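Local coordinates for pectinesterase 1 (Solanum lycopersicum, PDB 1XG2), which hydrolyses the methyl esters of pectin, releasing methanol, and may help prepare plant cell walls for softening during fruit ripening, at residues I93-C98 with I122-I127; I35-G40 with L55-D60; E233-G238 with N265-G270; Q167-K172 with N201-S206. All blocks are in the same frame, centred on the assembly; numbering follows the deposited sequence.

Interaction 1: I93-C98 with I122-I127; sequences ILQDIC and INRCRI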
loop_
_atom_site.group_PDB
_atom_site.type_symbol
_atom_site.label_atom_id
_atom_site.label_comp_id
_atom_site.label_asym_id
_atom_site.label_seq_id
_atom_site.Cartn_x
_atom_site.Cartn_y
_atom_site.Cartn_z
ATOM N N ILE A 93 8.798 9.738 6.992
ATOM C CA ILE A 93 9.668 10.131 5.892
ATOM C C ILE A 93 10.883 9.226 5.943
ATOM O O ILE A 93 11.489 9.062 7.003
ATOM C CB ILE A 93 10.148 11.578 6.049
ATOM C CG1 ILE A 93 8.953 12.523 6.058
ATOM C CG2 ILE A 93 11.181 11.935 4.942
ATOM C CD1 ILE A 93 9.315 13.904 6.437
ATOM N N LEU A 94 11.214 8.635 4.802
ATOM C CA LEU A 94 12.391 7.802 4.653
ATOM C C LEU A 94 13.233 8.434 3.550
ATOM O O LEU A 94 12.721 8.791 2.473
ATOM C CB LEU A 94 11.976 6.380 4.279
ATOM C CG LEU A 94 13.088 5.332 4.241
ATOM C CD1 LEU A 94 13.559 5.044 5.640
ATOM C CD2 LEU A 94 12.611 4.061 3.549
ATOM N N GLN A 95 14.528 8.567 3.806
ATOM C CA GLN A 95 15.391 9.322 2.902
ATOM C C GLN A 95 16.845 8.885 2.946
ATOM O O GLN A 95 17.358 8.512 4.004
ATOM C CB GLN A 95 15.298 10.819 3.223
ATOM C CG GLN A 95 15.983 11.740 2.216
ATOM C CD GLN A 95 15.888 13.178 2.639
ATOM O OE1 GLN A 95 16.867 13.755 3.151
ATOM N NE2 GLN A 95 14.707 13.761 2.475
ATOM N N ASP A 96 17.485 8.954 1.776
ATOM C CA ASP A 96 18.925 8.719 1.599
ATOM C C ASP A 96 19.395 7.414 2.209
ATOM O O ASP A 96 20.364 7.381 2.958
ATOM C CB ASP A 96 19.735 9.890 2.173
ATOM C CG ASP A 96 19.544 11.157 1.394
ATOM O OD1 ASP A 96 19.535 11.096 0.141
ATOM O OD2 ASP A 96 19.379 12.256 1.959
ATOM N N ILE A 97 18.687 6.341 1.894
ATOM C CA ILE A 97 18.912 5.065 2.569
ATOM C C ILE A 97 18.460 3.942 1.647
ATOM O O ILE A 97 17.630 4.146 0.773
ATOM C CB ILE A 97 18.170 5.042 3.931
ATOM C CG1 ILE A 97 18.679 3.895 4.819
ATOM C CG2 ILE A 97 16.652 4.943 3.733
ATOM C CD1 ILE A 97 18.245 4.012 6.247
ATOM N N CYS A 98 19.030 2.764 1.837
ATOM C CA CYS A 98 18.624 1.561 1.104
ATOM C C CYS A 98 17.891 0.631 2.066
ATOM O O CYS A 98 18.336 0.443 3.180
ATOM C CB CYS A 98 19.856 0.833 0.538
ATOM S SG CYS A 98 19.451 -0.787 -0.177
ATOM N N ILE A 122 8.890 8.855 0.648
ATOM C CA ILE A 122 10.104 8.077 0.458
ATOM C C ILE A 122 10.915 8.858 -0.590
ATOM O O ILE A 122 10.547 8.915 -1.756
ATOM C CB ILE A 122 9.746 6.630 0.023
ATOM C CG1 ILE A 122 9.003 5.903 1.151
ATOM C CG2 ILE A 122 10.987 5.820 -0.300
ATOM C CD1 ILE A 122 7.548 6.286 1.316
ATOM N N ASN A 123 12.024 9.450 -0.153
ATOM C CA ASN A 123 12.807 10.389 -0.934
ATOM C C ASN A 123 14.253 9.917 -1.063
ATOM O O ASN A 123 14.918 9.705 -0.068
ATOM C CB ASN A 123 12.785 11.735 -0.217
ATOM C CG ASN A 123 13.403 12.865 -1.037
ATOM O OD1 ASN A 123 13.994 13.801 -0.502
ATOM N ND2 ASN A 123 13.293 12.750 -2.358
ATOM N N ARG A 124 14.725 9.770 -2.289
ATOM C CA ARG A 124 16.110 9.406 -2.568
ATOM C C ARG A 124 16.490 8.105 -1.853
ATOM O O ARG A 124 17.522 8.036 -1.187
ATOM C CB ARG A 124 17.061 10.532 -2.160
ATOM C CG ARG A 124 16.851 11.829 -2.944
ATOM C CD ARG A 124 18.006 12.816 -2.805
ATOM N NE ARG A 124 18.284 13.169 -1.418
ATOM C CZ ARG A 124 17.833 14.259 -0.790
ATOM N NH1 ARG A 124 17.079 15.160 -1.406
ATOM N NH2 ARG A 124 18.168 14.462 0.471
ATOM N N CYS A 125 15.625 7.097 -1.970
ATOM C CA CYS A 125 15.868 5.785 -1.382
ATOM C C CYS A 125 16.079 4.751 -2.458
ATOM O O CYS A 125 15.631 4.938 -3.575
ATOM C CB CYS A 125 14.676 5.374 -0.523
ATOM S SG CYS A 125 14.556 6.367 0.965
ATOM N N ARG A 126 16.734 3.647 -2.096
ATOM C CA ARG A 126 16.919 2.504 -2.972
ATOM C C ARG A 126 16.212 1.320 -2.292
ATOM O O ARG A 126 16.583 0.947 -1.204
ATOM C CB ARG A 126 18.419 2.216 -3.135
ATOM C CG ARG A 126 18.755 1.168 -4.193
ATOM C CD ARG A 126 20.246 1.123 -4.598
ATOM N NE ARG A 126 21.108 1.110 -3.418
ATOM C CZ ARG A 126 21.542 0.027 -2.800
ATOM N NH1 ARG A 126 21.230 -1.188 -3.243
ATOM N NH2 ARG A 126 22.302 0.156 -1.730
ATOM N N ILE A 127 15.183 0.764 -2.920
ATOM C CA ILE A 127 14.433 -0.354 -2.354
ATOM C C ILE A 127 14.717 -1.550 -3.231
ATOM O O ILE A 127 14.408 -1.535 -4.397
ATOM C CB ILE A 127 12.928 -0.028 -2.293
ATOM C CG1 ILE A 127 12.682 1.402 -1.748
ATOM C CG2 ILE A 127 12.201 -1.055 -1.467
ATOM C CD1 ILE A 127 13.195 1.676 -0.353
#

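Interaction 2: I35-G40 with L55-D60; sequences IYVKRG and LMIVGD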
loop_
_atom_site.group_PDB
_atom_site.type_symbol
_atom_site.label_atom_id
_atom_site.label_comp_id
_atom_site.label_asym_id
_atom_site.label_seq_id
_atom_site.Cartn_x
_atom_site.Cartn_y
_atom_site.Cartn_z
ATOM N N ILE A 35 15.888 10.801 12.841
ATOM C CA ILE A 35 16.924 9.800 13.142
ATOM C C ILE A 35 17.870 9.713 11.950
ATOM O O ILE A 35 17.435 9.383 10.856
ATOM C CB ILE A 35 16.276 8.416 13.384
ATOM C CG1 ILE A 35 15.332 8.461 14.589
ATOM C CG2 ILE A 35 17.344 7.346 13.601
ATOM C CD1 ILE A 35 14.472 7.214 14.758
ATOM N N TYR A 36 19.154 10.001 12.164
ATOM C CA TYR A 36 20.187 9.921 11.132
ATOM C C TYR A 36 20.951 8.618 11.326
ATOM O O TYR A 36 21.425 8.348 12.410
ATOM C CB TYR A 36 21.120 11.148 11.211
ATOM C CG TYR A 36 22.409 11.074 10.395
ATOM C CD1 TYR A 36 22.412 10.635 9.082
ATOM C CD2 TYR A 36 23.630 11.477 10.946
ATOM C CE1 TYR A 36 23.589 10.587 8.330
ATOM C CE2 TYR A 36 24.820 11.430 10.199
ATOM C CZ TYR A 36 24.786 10.974 8.894
ATOM O OH TYR A 36 25.948 10.915 8.140
ATOM N N VAL A 37 21.052 7.815 10.278
ATOM C CA VAL A 37 21.742 6.540 10.320
ATOM C C VAL A 37 23.010 6.656 9.489
ATOM O O VAL A 37 22.953 6.760 8.258
ATOM C CB VAL A 37 20.857 5.401 9.749
ATOM C CG1 VAL A 37 21.521 4.060 9.964
ATOM C CG2 VAL A 37 19.463 5.430 10.369
ATOM N N LYS A 38 24.158 6.654 10.162
ATOM C CA LYS A 38 25.452 6.744 9.489
ATOM C C LYS A 38 25.728 5.537 8.611
ATOM O O LYS A 38 25.085 4.493 8.757
ATOM C CB LYS A 38 26.575 6.890 10.509
ATOM C CG LYS A 38 26.580 8.202 11.267
ATOM C CD LYS A 38 28.024 8.548 11.674
ATOM C CE LYS A 38 28.096 9.657 12.709
ATOM N NZ LYS A 38 29.515 9.962 13.110
ATOM N N ARG A 39 26.692 5.684 7.703
ATOM C CA ARG A 39 26.993 4.660 6.709
ATOM C C ARG A 39 27.294 3.331 7.372
ATOM O O ARG A 39 27.848 3.273 8.478
ATOM C CB ARG A 39 28.153 5.079 5.787
ATOM C CG ARG A 39 29.526 5.156 6.454
ATOM C CD ARG A 39 30.568 5.876 5.608
ATOM N NE ARG A 39 30.178 7.271 5.353
ATOM C CZ ARG A 39 30.924 8.165 4.697
ATOM N NH1 ARG A 39 32.118 7.837 4.202
ATOM N NH2 ARG A 39 30.467 9.399 4.530
ATOM N N GLY A 40 26.882 2.269 6.695
ATOM C CA GLY A 40 26.987 0.928 7.224
ATOM C C GLY A 40 25.815 0.093 6.758
ATOM O O GLY A 40 24.838 0.615 6.207
ATOM N N LEU A 55 8.062 10.705 12.059
ATOM C CA LEU A 55 9.432 10.240 12.182
ATOM C C LEU A 55 10.094 10.308 10.817
ATOM O O LEU A 55 9.534 9.808 9.846
ATOM C CB LEU A 55 9.465 8.784 12.654
ATOM C CG LEU A 55 10.195 8.424 13.941
ATOM C CD1 LEU A 55 10.379 6.907 14.016
ATOM C CD2 LEU A 55 11.544 9.126 14.057
ATOM N N MET A 56 11.286 10.894 10.767
ATOM C CA MET A 56 12.129 10.882 9.583
ATOM C C MET A 56 13.347 9.998 9.853
ATOM O O MET A 56 14.072 10.209 10.823
ATOM C CB MET A 56 12.583 12.294 9.240
ATOM C CG MET A 56 13.522 12.377 8.036
ATOM S SD MET A 56 13.771 14.078 7.555
ATOM C CE MET A 56 14.583 13.902 6.018
ATOM N N ILE A 57 13.540 8.980 9.022
ATOM C CA ILE A 57 14.723 8.135 9.094
ATOM C C ILE A 57 15.544 8.492 7.872
ATOM O O ILE A 57 15.094 8.332 6.751
ATOM C CB ILE A 57 14.351 6.646 9.118
ATOM C CG1 ILE A 57 13.586 6.325 10.407
ATOM C CG2 ILE A 57 15.601 5.768 9.010
ATOM C CD1 ILE A 57 13.174 4.872 10.564
ATOM N N VAL A 58 16.745 9.008 8.098
ATOM C CA VAL A 58 17.582 9.477 7.006
ATOM C C VAL A 58 18.966 8.867 7.149
ATOM O O VAL A 58 19.535 8.890 8.233
ATOM C CB VAL A 58 17.619 11.043 6.956
ATOM C CG1 VAL A 58 18.130 11.642 8.239
ATOM C CG2 VAL A 58 18.423 11.539 5.778
ATOM N N GLY A 59 19.484 8.304 6.066
ATOM C CA GLY A 59 20.817 7.745 6.043
ATOM C C GLY A 59 21.840 8.683 5.423
ATOM O O GLY A 59 21.576 9.870 5.189
ATOM N N ASP A 60 23.004 8.118 5.126
ATOM C CA ASP A 60 24.152 8.846 4.595
ATOM C C ASP A 60 24.163 8.822 3.066
ATOM O O ASP A 60 25.153 9.199 2.444
ATOM C CB ASP A 60 25.438 8.179 5.120
ATOM C CG ASP A 60 26.323 9.113 5.909
ATOM O OD1 ASP A 60 26.385 10.322 5.593
ATOM O OD2 ASP A 60 27.010 8.694 6.877
HETATM O O HOH W 1 28.652 11.761 5.682
#

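Interaction 3: E233-G238 with N265-G270; sequences ESYLGG and NGPGAG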
loop_
_atom_site.group_PDB
_atom_site.type_symbol
_atom_site.label_atom_id
_atom_site.label_comp_id
_atom_site.label_asym_id
_atom_site.label_seq_id
_atom_site.Cartn_x
_atom_site.Cartn_y
_atom_site.Cartn_z
ATOM N N GLU A 233 3.540 9.958 -18.664
ATOM C CA GLU A 233 4.687 10.813 -18.889
ATOM C C GLU A 233 5.992 10.164 -18.452
ATOM O O GLU A 233 6.865 10.816 -17.884
ATOM C CB GLU A 233 4.490 12.169 -18.202
ATOM C CG GLU A 233 3.368 13.000 -18.811
ATOM C CD GLU A 233 3.765 13.744 -20.100
ATOM O OE1 GLU A 233 4.957 13.716 -20.522
ATOM O OE2 GLU A 233 2.859 14.366 -20.706
ATOM N N SER A 234 6.117 8.875 -18.737
ATOM C CA SER A 234 7.267 8.094 -18.310
ATOM C C SER A 234 7.993 7.478 -19.500
ATOM O O SER A 234 7.425 7.310 -20.589
ATOM C CB SER A 234 6.833 6.976 -17.355
ATOM O OG SER A 234 6.313 7.493 -16.142
ATOM N N TYR A 235 9.262 7.164 -19.273
ATOM C CA TYR A 235 10.075 6.449 -20.235
ATOM C C TYR A 235 9.926 4.970 -19.972
ATOM O O TYR A 235 10.130 4.510 -18.849
ATOM C CB TYR A 235 11.536 6.862 -20.124
ATOM C CG TYR A 235 12.469 6.047 -21.001
ATOM C CD1 TYR A 235 12.827 6.500 -22.274
ATOM C CD2 TYR A 235 13.003 4.830 -20.561
ATOM C CE1 TYR A 235 13.679 5.756 -23.090
ATOM C CE2 TYR A 235 13.858 4.078 -21.377
ATOM C CZ TYR A 235 14.197 4.560 -22.632
ATOM O OH TYR A 235 15.035 3.835 -23.442
ATOM N N LEU A 236 9.567 4.233 -21.015
ATOM C CA LEU A 236 9.435 2.781 -20.965
ATOM C C LEU A 236 10.493 2.147 -21.866
ATOM O O LEU A 236 10.496 2.381 -23.084
ATOM C CB LEU A 236 8.043 2.374 -21.451
ATOM C CG LEU A 236 6.910 2.434 -20.417
ATOM C CD1 LEU A 236 6.842 3.775 -19.765
ATOM C CD2 LEU A 236 5.558 2.083 -21.043
ATOM N N GLY A 237 11.389 1.363 -21.269
ATOM C CA GLY A 237 12.434 0.672 -22.002
ATOM C C GLY A 237 11.878 -0.452 -22.857
ATOM O O GLY A 237 10.707 -0.818 -22.744
ATOM N N GLY A 238 12.725 -1.010 -23.718
ATOM C CA GLY A 238 12.325 -2.104 -24.588
ATOM C C GLY A 238 11.973 -3.383 -23.852
ATOM O O GLY A 238 11.389 -4.300 -24.439
ATOM N N ASN A 265 6.904 7.651 -23.356
ATOM C CA ASN A 265 7.870 7.680 -24.450
ATOM C C ASN A 265 8.859 6.538 -24.273
ATOM O O ASN A 265 8.828 5.845 -23.258
ATOM C CB ASN A 265 8.584 9.037 -24.494
ATOM C CG ASN A 265 9.502 9.250 -23.306
ATOM O OD1 ASN A 265 10.720 9.105 -23.414
ATOM N ND2 ASN A 265 8.926 9.594 -22.171
ATOM N N GLY A 266 9.707 6.324 -25.275
ATOM C CA GLY A 266 10.693 5.258 -25.241
ATOM C C GLY A 266 10.303 4.034 -26.037
ATOM O O GLY A 266 9.173 3.913 -26.501
ATOM N N PRO A 267 11.252 3.121 -26.225
ATOM C CA PRO A 267 11.053 1.957 -27.107
ATOM C C PRO A 267 9.957 0.983 -26.670
ATOM O O PRO A 267 9.493 0.219 -27.497
ATOM C CB PRO A 267 12.421 1.250 -27.102
ATOM C CG PRO A 267 13.384 2.179 -26.467
ATOM C CD PRO A 267 12.607 3.162 -25.645
ATOM N N GLY A 268 9.563 0.987 -25.400
ATOM C CA GLY A 268 8.480 0.141 -24.938
ATOM C C GLY A 268 7.124 0.823 -24.786
ATOM O O GLY A 268 6.196 0.206 -24.280
ATOM N N ALA A 269 7.008 2.071 -25.229
ATOM C CA ALA A 269 5.804 2.896 -25.002
ATOM C C ALA A 269 4.699 2.762 -26.059
ATOM O O ALA A 269 3.567 3.224 -25.841
ATOM C CB ALA A 269 6.197 4.349 -24.866
ATOM N N GLY A 270 5.024 2.155 -27.201
ATOM C CA GLY A 270 4.033 1.919 -28.250
ATOM C C GLY A 270 2.874 1.072 -27.749
ATOM O O GLY A 270 3.084 0.073 -27.052
HETATM O O HOH W 2 9.731 10.814 -19.677
#

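Interaction 4: Q167-K172 with N201-S206; sequences QLVARK and NIIASS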
loop_
_atom_site.group_PDB
_atom_site.type_symbol
_atom_site.label_atom_id
_atom_site.label_comp_id
_atom_site.label_asym_id
_atom_site.label_seq_id
_atom_site.Cartn_x
_atom_site.Cartn_y
_atom_site.Cartn_z
ATOM N N GLN A 167 13.319 5.601 -10.691
ATOM C CA GLN A 167 13.735 4.587 -11.641
ATOM C C GLN A 167 13.203 3.249 -11.125
ATOM O O GLN A 167 13.564 2.803 -10.039
ATOM C CB GLN A 167 15.260 4.594 -11.774
ATOM C CG GLN A 167 15.792 5.964 -12.162
ATOM C CD GLN A 167 17.205 5.946 -12.732
ATOM O OE1 GLN A 167 17.408 5.622 -13.912
ATOM N NE2 GLN A 167 18.177 6.324 -11.911
ATOM N N LEU A 168 12.294 2.664 -11.893
ATOM C CA LEU A 168 11.678 1.383 -11.592
ATOM C C LEU A 168 12.369 0.367 -12.493
ATOM O O LEU A 168 12.206 0.381 -13.713
ATOM C CB LEU A 168 10.175 1.437 -11.837
ATOM C CG LEU A 168 9.476 2.644 -11.189
ATOM C CD1 LEU A 168 7.995 2.597 -11.444
ATOM C CD2 LEU A 168 9.754 2.698 -9.729
ATOM N N VAL A 169 13.172 -0.479 -11.867
ATOM C CA VAL A 169 14.157 -1.304 -12.538
ATOM C C VAL A 169 13.814 -2.776 -12.366
ATOM O O VAL A 169 13.952 -3.350 -11.273
ATOM C CB VAL A 169 15.572 -1.043 -11.984
ATOM C CG1 VAL A 169 16.615 -1.779 -12.833
ATOM C CG2 VAL A 169 15.872 0.458 -11.945
ATOM N N ALA A 170 13.355 -3.383 -13.446
ATOM C CA ALA A 170 13.138 -4.825 -13.449
ATOM C C ALA A 170 14.490 -5.527 -13.622
ATOM O O ALA A 170 15.330 -5.084 -14.405
ATOM C CB ALA A 170 12.175 -5.213 -14.541
ATOM N N ARG A 171 14.696 -6.602 -12.874
ATOM C CA ARG A 171 15.950 -7.347 -12.895
ATOM C C ARG A 171 15.726 -8.785 -13.370
ATOM O O ARG A 171 14.597 -9.208 -13.586
ATOM C CB ARG A 171 16.604 -7.344 -11.508
ATOM C CG ARG A 171 15.851 -8.140 -10.452
ATOM C CD ARG A 171 16.173 -7.734 -9.019
ATOM N NE ARG A 171 17.601 -7.856 -8.749
ATOM C CZ ARG A 171 18.210 -7.475 -7.635
ATOM N NH1 ARG A 171 17.527 -6.976 -6.608
ATOM N NH2 ARG A 171 19.522 -7.631 -7.528
ATOM N N LYS A 172 16.814 -9.531 -13.523
ATOM C CA LYS A 172 16.732 -10.919 -13.992
ATOM C C LYS A 172 16.130 -11.796 -12.903
ATOM O O LYS A 172 16.673 -11.868 -11.795
ATOM C CB LYS A 172 18.110 -11.451 -14.359
ATOM C CG LYS A 172 18.075 -12.840 -14.991
ATOM C CD LYS A 172 19.498 -13.310 -15.311
ATOM C CE LYS A 172 19.497 -14.699 -15.912
ATOM N NZ LYS A 172 20.737 -15.446 -15.570
ATOM N N ASN A 201 11.374 6.360 -14.908
ATOM C CA ASN A 201 12.162 5.587 -15.843
ATOM C C ASN A 201 11.880 4.133 -15.561
ATOM O O ASN A 201 12.253 3.661 -14.505
ATOM C CB ASN A 201 13.628 5.866 -15.525
ATOM C CG ASN A 201 14.468 6.102 -16.742
ATOM O OD1 ASN A 201 14.017 6.699 -17.714
ATOM N ND2 ASN A 201 15.744 5.682 -16.668
ATOM N N ILE A 202 11.219 3.417 -16.469
ATOM C CA ILE A 202 10.982 1.983 -16.281
ATOM C C ILE A 202 11.905 1.248 -17.223
ATOM O O ILE A 202 11.716 1.267 -18.443
ATOM C CB ILE A 202 9.517 1.597 -16.525
ATOM C CG1 ILE A 202 8.594 2.550 -15.760
ATOM C CG2 ILE A 202 9.293 0.160 -16.098
ATOM C CD1 ILE A 202 7.114 2.246 -15.894
ATOM N N ILE A 203 12.917 0.620 -16.640
ATOM C CA ILE A 203 14.058 0.121 -17.382
ATOM C C ILE A 203 14.506 -1.243 -16.874
ATOM O O ILE A 203 14.043 -1.723 -15.832
ATOM C CB ILE A 203 15.211 1.126 -17.280
ATOM C CG1 ILE A 203 15.614 1.348 -15.805
ATOM C CG2 ILE A 203 14.803 2.444 -17.923
ATOM C CD1 ILE A 203 16.865 2.200 -15.627
ATOM N N ALA A 204 15.435 -1.841 -17.619
ATOM C CA ALA A 204 16.029 -3.114 -17.259
ATOM C C ALA A 204 17.367 -2.900 -16.539
ATOM O O ALA A 204 18.133 -1.989 -16.855
ATOM C CB ALA A 204 16.251 -3.951 -18.509
ATOM N N SER A 205 17.635 -3.762 -15.573
ATOM C CA SER A 205 18.956 -3.880 -14.975
ATOM C C SER A 205 19.942 -4.447 -15.994
ATOM O O SER A 205 19.542 -4.986 -17.035
ATOM C CB SER A 205 18.878 -4.828 -13.801
ATOM O OG SER A 205 18.570 -6.114 -14.288
ATOM N N SER A 206 21.227 -4.345 -15.687
ATOM C CA SER A 206 22.262 -4.865 -16.573
ATOM C C SER A 206 22.170 -6.390 -16.722
ATOM O O SER A 206 22.504 -6.907 -17.781
ATOM C CB SER A 206 23.655 -4.469 -16.082
ATOM O OG SER A 206 23.974 -5.131 -14.880
#

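Interaction 1: I93-C98 with I122-I127
The thiol of Cys98 overlaps the guanidinium of Arg126, its SG lying over one face and 3.4 Å from NH2 of Arg126, with the arginine chain bent at chi3 (48°) to come under it. That same NH2 donates to the carbonyl of Met62, and this polar partner probably fixes the group's position. Two residues earlier in each segment, the carboxylate of Asp96 and the guanidinium of Arg124 lie alongside each other, nearly coplanar, and form a side-on salt bridge. NE of Arg124 meets OD1 of Asp96 at 2.9 Å, while NH2 takes OD2, both oxygens using their syn lone pairs. Asp96 and Arg124 both adopt the left-handed helical backbone conformation at the bend between two sheets, so the same corner is stacked on successive coils of the parallel beta-helix of the pectinesterase domain. The backbone follows the ladder: Asn123 N reaches Leu94 O at 2.8 Å almost straight along the C=O axis, Asp96 N donates to Asn123 O, and past the corner Arg126 N bonds Ile97 O at 3.0 Å. On the inner side, SG of Cys125, anti to its own carbonyl carbon, packs against CG of Leu94 at 3.7 Å and CG2 of Ile97 at 3.8 Å. The two cysteines are not joined here, SG of Cys98 lying 8.7 Å from SG of Cys125. The bend thus separates two chemistries: apolar packing around a buried sulfur within, and outside it a bidentate ion pair in which each charge would probably stabilise the ionised form of the other.

Interaction 2: I35-G40 with L55-D60
Two strands of the right-handed parallel beta-helix, 35-37 and 55-59, are neighbours on adjacent coils, crossing at -23°, and their two faces fit in different ways. On the inner face the tip of Ile35 crosses obliquely over the branch of Leu55, CD1 of Ile35 touching CD2 of Leu55 at 3.6 Å. The next bump, CG2 of Val37, lies beside CG2 of Ile57 at 4.1 Å, and helix 18-24 covers this row through Leu18 against Ile35 and Val37. On the other face CG1 of Val58, crowded between its backbone N and carbonyl carbon, fits against Ile35 O at 3.5 Å, while Tyr36 runs its ring edge past Gly59, its CE1 3.8 Å from Gly59 O. Between the faces the strands are laced by Ile35 N to Met56 O, Val58 N to Ile35 O and Val37 N to Val58 O, the last 2.8 Å long. The tyrosine ends on Asp60, OH donating to OD1 with the ring and carboxylate planes 84° apart, although the hydroxyl's position is less certain. OD2 of Asp60 turns its anti lone pair to Arg39 N at 3.1 Å. An alanine here would remove both carboxylate oxygens and probably leave the tyrosine tip and the backbone at Arg39 less firmly held. A water donates to OD1 of Asp60, and NE of Arg39 makes a long salt bridge to OD2, so the carboxylate is probably held in its charged form.

Interaction 3: E233-G238 with N265-G270
At the last rung of a sheet of the parallel beta-helix, strand 235-236 is met by the loop 265-270, which pairs with it through a single bridge and then folds into a turn that stays against it. Ser234 O accepts Asn265 N at 2.8 Å, and Asn265 O in turn accepts Leu236 N at 2.9 Å, nearly along its C=O axis. Both polar backbone atoms of Asn265 are thereby satisfied by the two residues flanking Tyr235. The third bond is less regular: Gly268 N approaches Leu236 O at 2.9 Å from 45° above the carbonyl plane. Next to it the proline nitrogen of Pro267 has no hydrogen to offer the same oxygen. Gly266 to Ala269 form a type I turn, closed by Ala269 N bonding Gly266 O, and Gly268 O is taken up by Arg274. Neither Gly266 nor Gly268 has room for even a CB, which would run into Leu236 O and Gly237 O respectively; the backbone angles of Gly266 by themselves call for glycine. The Ser234 hydroxyl lies on the far side from the loop and pairs with Met232 O and Cys200 N, while Ser234 N is served by Asn264. Asn265 ND2 donates to a water at 2.9 Å that reaches Glu233 O only weakly. CB of Leu236 is apposed to CB of Ala269 at 4.4 Å. On the other side of the strand the ring of Tyr235, its CG anti to the backbone N, receives OD1 of Asn265 at its edge, and its hydroxyl OH stands 3.3 Å from CD of Pro267.

Interaction 4: Q167-K172 with N201-S206
Gln167 sets CG anti to its carbonyl carbon (chi1 -56°) and then extends, which brings its amide beside that of Asn201, whose own chi1 of -136° lies off the staggered positions. The two side chains point the same way with their amide planes 46° apart, and ND2 of Asn201 donates to OE1 of Gln167 at 3.2 Å, on a lone pair in the carbonyl plane but through a bent N-H. OE1 of Gln167 also rests 3.9 Å from CD1 of Ile203. An alanine in place of Gln167 would take away OE1, and the amide of Asn201 would then probably be less well fixed and the tip of Ile203 less well covered. These are rungs of the parallel beta-helix: strands 167-170 and 201-204 run side by side in register, Gln167 level with Asn201 and Val169 with Ile203. Leu168 N to Asn201 O, Ile203 N to Leu168 O and Ala170 N to Ile203 O zip the pair together, followed by Ser205 N to Ala170 O at 2.9 Å, just past the strand ends. Val169 carries the apolar row, its CG2 lying 4.0 Å from CG1 of Ile203, which takes the crowded position between its backbone N and carbonyl carbon. Its other branch, CG1, covers the backbone at Ser205 N, 3.5 Å away. OG of Ser205 sits 3.2 Å from CA of Arg171, and its main partners are Asp207 and the backbone N of Leu208. The guanidinium of Arg171 leads away from the strand pair, in a salt bridge to Asp128 and in a cation-pi contact with Tyr130.

In the fold
All four contacts join coils of one beta-helix, spread along its length. Interactions 1 and 2 are neighbours in one sheet, their centres about 10 Å apart, and Ile93 O probably bonds Ile57 N at 2.9 Å. Interactions 3 and 4 meet in another sheet of the helix, toward the other end of the run: Tyr235 O lies 2.8 Å from Ile202 N. Interactions 2 and 3, with centres about 34 Å apart, stand on opposite sides of the chain's centre. Interaction 4 comes nearest the predicted catalytic site: the side chain of Ala170 is about 11 Å from that of Asp153, the probable nucleophile, and that of Arg171 about 9 Å from that of Gln131, the probable transition-state stabiliser.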